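Local coordinates for protein cell division inhibitor SulA (Pseudomonas aeruginosa, PDB 1OFU) that probably halts cell division in the SOS response by binding FtsZ in a 1:1 ratio and blocking its polymerization into the Z ring, at residues Leu38-Pro42 / Val88-Glu92; Leu79-His85 / Leu108-Ser113. All coordinates share one frame; numbering follows the deposited sequence.

Both contacts sit on the five-stranded parallel sheet of this SulA fragment, and both draw on strand 84-89, which has strand 35-39 as its neighbour on one flank and strand 112-118 on the other. Interaction 1 lies where strands 35-39 and 84-89 run out into loops, its centre about 6 Å from the centre of the chain. Interaction 2 lies where strands 84-89 and 112-118 begin, just after helices 68-80 and 96-109 end; about 16 Å separates the centres of the two contacts. Segment 79-85 of interaction 2 overlaps the FtsZ-binding region 78-83, and Leu81 and Arg83 touch the chain of another protein there. No other chain touches the segments of interaction 1.

Interaction 1 (Leu38-Pro42 / Val88-Glu92); sequences LIAPP and VSWLE
With CG set anti to the carbonyl carbon (chi1 -86°) and the indole turned across the CA-CB-CG plane (chi2 -92°), Trp90 swings its ring against the Pro41-Pro42 backbone and rings, where two prolines lie over one and the same face. Pro41 presses CB onto the six-membered ring, 3.6 Å from its centroid, while Pro42 places CD 3.5 Å from the centroid of the five-membered ring. Each approach is a CH-pi contact with the carbon standing over the face, so the consecutive prolines share the indole between them, one to each ring. The opposite face of the indole meets CG1 of Val88, a methyl held anti to the backbone N, which lies over the rim. At the edge of the six-membered ring stands Leu38, with CB 3.9 Å from Trp90 CZ3 and CD2 near the ring plane. That same CD2 packs 3.7 Å from Val88 CB, and the two aliphatic side chains run abreast on one face of the sheet. They can do so because Leu38 and Val88 are paired in parallel register, neighbours in the sheet of an alpha/beta fold whose strands 35-39 and 84-89 both end here. One straight backbone hydrogen bond links the two strands, from Ile39 N to Val88 O (2.8 Å, 173° at the hydrogen). Beyond it the two strands part, and a water takes over: it donates to Ile39 O at 2.6 Å and accepts from Trp90 N at 2.9 Å, satisfying both backbone groups where direct pairing has ceased. On the other side of the sheet Ile39 leans on Leu74 and Ser75 of helix 68-80, and Ser89 OG hydrogen-bonds to Ser75 OG. Trp90 also touches Ile116 of strand 112-118 and Leu45.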
loop_
_atom_site.group_PDB
_atom_site.type_symbol
_atom_site.label_atom_id
_atom_site.label_comp_id
_atom_site.label_asym_id
_atom_site.label_seq_id
_atom_site.Cartn_x
_atom_site.Cartn_y
_atom_site.Cartn_z
ATOM N N LEU D 38 -4.188 -4.343 -16.699
ATOM C CA LEU D 38 -3.839 -5.711 -16.360
ATOM C C LEU D 38 -4.197 -6.557 -17.579
ATOM O O LEU D 38 -5.328 -6.500 -18.068
ATOM C CB LEU D 38 -4.651 -6.174 -15.144
ATOM C CG LEU D 38 -4.671 -5.276 -13.900
ATOM C CD1 LEU D 38 -5.469 -5.970 -12.787
ATOM C CD2 LEU D 38 -3.246 -4.994 -13.431
ATOM N N ILE D 39 -3.248 -7.343 -18.075
ATOM C CA ILE D 39 -3.519 -8.158 -19.246
ATOM C C ILE D 39 -3.524 -9.659 -19.012
ATOM O O ILE D 39 -2.511 -10.259 -18.640
ATOM C CB ILE D 39 -2.544 -7.806 -20.378
ATOM C CG1 ILE D 39 -2.807 -6.359 -20.813
ATOM C CG2 ILE D 39 -2.697 -8.792 -21.534
ATOM C CD1 ILE D 39 -2.075 -5.921 -22.043
ATOM N N ALA D 40 -4.694 -10.254 -19.236
ATOM C CA ALA D 40 -4.898 -11.685 -19.080
ATOM C C ALA D 40 -4.361 -12.230 -17.762
ATOM O O ALA D 40 -3.556 -13.160 -17.751
ATOM C CB ALA D 40 -4.262 -12.431 -20.255
ATOM N N PRO D 41 -4.789 -11.649 -16.631
ATOM C CA PRO D 41 -4.314 -12.135 -15.333
ATOM C C PRO D 41 -4.926 -13.507 -15.077
ATOM O O PRO D 41 -5.910 -13.874 -15.710
ATOM C CB PRO D 41 -4.835 -11.084 -14.365
ATOM C CG PRO D 41 -6.126 -10.678 -15.000
ATOM C CD PRO D 41 -5.731 -10.530 -16.454
ATOM N N PRO D 42 -4.350 -14.285 -14.150
ATOM C CA PRO D 42 -4.895 -15.613 -13.862
ATOM C C PRO D 42 -6.338 -15.570 -13.353
ATOM O O PRO D 42 -6.789 -14.559 -12.804
ATOM C CB PRO D 42 -3.917 -16.172 -12.830
ATOM C CG PRO D 42 -3.399 -14.940 -12.147
ATOM C CD PRO D 42 -3.186 -13.993 -13.295
ATOM N N VAL D 88 0.455 -4.564 -16.774
ATOM C CA VAL D 88 0.859 -5.757 -16.054
ATOM C C VAL D 88 0.517 -7.044 -16.786
ATOM O O VAL D 88 -0.651 -7.344 -17.050
ATOM C CB VAL D 88 0.203 -5.806 -14.654
ATOM C CG1 VAL D 88 0.758 -6.992 -13.858
ATOM C CG2 VAL D 88 0.446 -4.488 -13.918
ATOM N N SER D 89 1.556 -7.811 -17.089
ATOM C CA SER D 89 1.420 -9.078 -17.787
ATOM C C SER D 89 1.653 -10.217 -16.813
ATOM O O SER D 89 2.266 -10.034 -15.755
ATOM C CB SER D 89 2.458 -9.174 -18.910
ATOM O OG SER D 89 2.437 -8.017 -19.722
ATOM N N TRP D 90 1.156 -11.390 -17.178
ATOM C CA TRP D 90 1.321 -12.596 -16.377
ATOM C C TRP D 90 1.817 -13.655 -17.346
ATOM O O TRP D 90 1.195 -14.699 -17.520
ATOM C CB TRP D 90 -0.012 -13.030 -15.759
ATOM C CG TRP D 90 -0.308 -12.359 -14.458
ATOM C CD1 TRP D 90 0.004 -12.811 -13.202
ATOM C CD2 TRP D 90 -0.939 -11.087 -14.281
ATOM N NE1 TRP D 90 -0.397 -11.895 -12.254
ATOM C CE2 TRP D 90 -0.978 -10.829 -12.889
ATOM C CE3 TRP D 90 -1.477 -10.141 -15.162
ATOM C CZ2 TRP D 90 -1.536 -9.662 -12.360
ATOM C CZ3 TRP D 90 -2.032 -8.982 -14.637
ATOM C CH2 TRP D 90 -2.058 -8.753 -13.247
ATOM N N LEU D 91 2.947 -13.362 -17.981
ATOM C CA LEU D 91 3.541 -14.261 -18.965
ATOM C C LEU D 91 4.659 -15.168 -18.443
ATOM O O LEU D 91 5.585 -14.721 -17.774
ATOM C CB LEU D 91 4.059 -13.437 -20.143
ATOM C CG LEU D 91 2.980 -12.645 -20.886
ATOM C CD1 LEU D 91 3.619 -11.704 -21.901
ATOM C CD2 LEU D 91 2.025 -13.615 -21.563
ATOM N N GLU D 92 4.552 -16.449 -18.767
ATOM C CA GLU D 92 5.537 -17.445 -18.379
ATOM C C GLU D 92 5.264 -18.704 -19.195
ATOM O O GLU D 92 4.175 -19.279 -19.128
ATOM C CB GLU D 92 5.451 -17.745 -16.877
ATOM C CG GLU D 92 4.108 -18.282 -16.410
ATOM C CD GLU D 92 4.013 -18.381 -14.895
ATOM O OE1 GLU D 92 4.145 -17.336 -14.221
ATOM O OE2 GLU D 92 3.802 -19.500 -14.378
HETATM O O HOH W 1 -0.422 -11.545 -19.551
#

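Interaction 2 (Leu79-His85 / Leu108-Ser113)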
loop_
_atom_site.group_PDB
_atom_site.type_symbol
_atom_site.label_atom_id
_atom_site.label_comp_id
_atom_site.label_asym_id
_atom_site.label_seq_id
_atom_site.Cartn_x
_atom_site.Cartn_y
_atom_site.Cartn_z
ATOM N N LEU D 79 0.975 -1.012 -24.151
ATOM C CA LEU D 79 2.129 -0.215 -23.735
ATOM C C LEU D 79 2.391 0.820 -24.818
ATOM O O LEU D 79 2.519 2.015 -24.554
ATOM C CB LEU D 79 3.365 -1.106 -23.582
ATOM C CG LEU D 79 3.414 -2.018 -22.353
ATOM C CD1 LEU D 79 4.338 -3.192 -22.614
ATOM C CD2 LEU D 79 3.873 -1.216 -21.153
ATOM N N ARG D 80 2.461 0.322 -26.045
ATOM C CA ARG D 80 2.709 1.119 -27.239
ATOM C C ARG D 80 1.781 2.335 -27.332
ATOM O O ARG D 80 2.236 3.458 -27.543
ATOM C CB ARG D 80 2.520 0.212 -28.451
ATOM C CG ARG D 80 3.034 0.717 -29.768
ATOM C CD ARG D 80 2.938 -0.423 -30.763
ATOM N NE ARG D 80 3.700 -1.580 -30.294
ATOM C CZ ARG D 80 3.383 -2.845 -30.554
ATOM N NH1 ARG D 80 4.142 -3.829 -30.087
ATOM N NH2 ARG D 80 2.301 -3.129 -31.265
ATOM N N LEU D 81 0.481 2.095 -27.169
ATOM C CA LEU D 81 -0.532 3.148 -27.241
ATOM C C LEU D 81 -0.318 4.236 -26.199
ATOM O O LEU D 81 -0.862 5.335 -26.315
ATOM C CB LEU D 81 -1.930 2.541 -27.078
ATOM C CG LEU D 81 -2.591 1.889 -28.298
ATOM C CD1 LEU D 81 -1.582 1.129 -29.128
ATOM C CD2 LEU D 81 -3.692 0.969 -27.818
ATOM N N GLY D 82 0.461 3.914 -25.171
ATOM C CA GLY D 82 0.767 4.880 -24.129
ATOM C C GLY D 82 -0.384 5.433 -23.315
ATOM O O GLY D 82 -0.309 6.554 -22.804
ATOM N N ARG D 83 -1.448 4.658 -23.166
ATOM C CA ARG D 83 -2.586 5.131 -22.392
ATOM C C ARG D 83 -2.552 4.630 -20.945
ATOM O O ARG D 83 -3.380 5.020 -20.118
ATOM C CB ARG D 83 -3.891 4.702 -23.066
ATOM C CG ARG D 83 -4.958 5.767 -22.969
ATOM C CD ARG D 83 -5.309 6.357 -24.323
ATOM N NE ARG D 83 -4.201 6.347 -25.272
ATOM C CZ ARG D 83 -4.275 6.849 -26.503
ATOM N NH1 ARG D 83 -5.402 7.408 -26.928
ATOM N NH2 ARG D 83 -3.233 6.773 -27.322
ATOM N N SER D 84 -1.584 3.770 -20.643
ATOM C CA SER D 84 -1.441 3.218 -19.297
ATOM C C SER D 84 -0.072 3.556 -18.716
ATOM O O SER D 84 0.933 3.467 -19.415
ATOM C CB SER D 84 -1.587 1.699 -19.337
ATOM O OG SER D 84 -2.811 1.312 -19.934
ATOM N N HIS D 85 -0.026 3.951 -17.448
ATOM C CA HIS D 85 1.258 4.246 -16.829
ATOM C C HIS D 85 1.957 2.913 -16.600
ATOM O O HIS D 85 3.185 2.834 -16.618
ATOM C CB HIS D 85 1.084 4.995 -15.503
ATOM C CG HIS D 85 0.230 4.284 -14.499
ATOM N ND1 HIS D 85 -0.957 4.807 -14.030
ATOM C CD2 HIS D 85 0.397 3.101 -13.860
ATOM C CE1 HIS D 85 -1.484 3.977 -13.148
ATOM N NE2 HIS D 85 -0.682 2.934 -13.027
ATOM N N LEU D 108 8.162 3.359 -26.131
ATOM C CA LEU D 108 7.325 4.083 -27.078
ATOM C C LEU D 108 6.149 4.763 -26.384
ATOM O O LEU D 108 5.786 5.889 -26.724
ATOM C CB LEU D 108 6.798 3.128 -28.149
ATOM C CG LEU D 108 7.812 2.574 -29.154
ATOM C CD1 LEU D 108 7.178 1.451 -29.971
ATOM C CD2 LEU D 108 8.284 3.704 -30.060
ATOM N N GLY D 109 5.560 4.083 -25.402
ATOM C CA GLY D 109 4.422 4.654 -24.702
ATOM C C GLY D 109 4.760 5.441 -23.453
ATOM O O GLY D 109 3.856 5.949 -22.779
ATOM N N GLN D 110 6.053 5.568 -23.151
ATOM C CA GLN D 110 6.496 6.278 -21.953
ATOM C C GLN D 110 5.785 5.652 -20.765
ATOM O O GLN D 110 5.267 6.350 -19.889
ATOM C CB GLN D 110 6.144 7.767 -22.019
ATOM C CG GLN D 110 7.131 8.631 -22.791
ATOM C CD GLN D 110 6.952 8.539 -24.291
ATOM O OE1 GLN D 110 5.911 8.926 -24.831
ATOM N NE2 GLN D 110 7.969 8.027 -24.977
ATOM N N ALA D 111 5.766 4.325 -20.744
ATOM C CA ALA D 111 5.091 3.597 -19.676
ATOM C C ALA D 111 5.946 2.466 -19.114
ATOM O O ALA D 111 7.025 2.170 -19.628
ATOM C CB ALA D 111 3.779 3.044 -20.200
ATOM N N GLN D 112 5.442 1.822 -18.064
ATOM C CA GLN D 112 6.158 0.726 -17.427
ATOM C C GLN D 112 5.558 -0.632 -17.738
ATOM O O GLN D 112 4.347 -0.824 -17.661
ATOM C CB GLN D 112 6.181 0.915 -15.908
ATOM C CG GLN D 112 7.022 2.081 -15.413
ATOM C CD GLN D 112 8.463 2.014 -15.894
ATOM O OE1 GLN D 112 9.038 0.930 -16.042
ATOM N NE2 GLN D 112 9.058 3.177 -16.126
ATOM N N SER D 113 6.414 -1.576 -18.101
ATOM C CA SER D 113 5.961 -2.929 -18.380
ATOM C C SER D 113 6.334 -3.769 -17.152
ATOM O O SER D 113 7.496 -3.802 -16.741
ATOM C CB SER D 113 6.649 -3.475 -19.630
ATOM O OG SER D 113 6.390 -4.859 -19.783
#
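Leu79, in the last part of helix 68-80, reaches over to the start of strand 112-118. From CB, chi1 (-74°) sets CG anti to the carbonyl carbon, and chi2 then turns the two methyls toward the strand and the residue before it: CD1 lies 3.8 Å from Ser113 CB and also near its OG, while CD2 rests 3.5 Å from Gln112 O and more loosely against Ala111 CB. Leu102, Ala105 and Ala106 of helix 96-109 also touch this leucine.

Its backbone works as well. Leu79 O accepts a CA-H...O contact from Gly109 CA at 3.3 Å, besides the hydrogen bond from Gly82 N. The two segments come very near here, with Gly82 CA and Gly109 CA 3.7 Å apart: Gly109 has no beta carbon to collide with Leu79 O, and Gly82 takes a positive phi, which favours glycine. Arg34, beyond the two segments, bonds to the carbonyls of Gly82, Gly109 and Gln110. Farther along, Ala111 CB sits against Ser84 O and His85 O, and Gln112 N donates to His85 O (2.9 Å, 163° at the hydrogen), the donor standing 33° off the carbonyl plane.

The contact thus joins the FtsZ-binding region 78-83 to the start of strand 112-118. Gln110, with positive phi, closes helix 96-109 in a Schellman motif, completing the beta-alpha-beta crossover from strand 84-89.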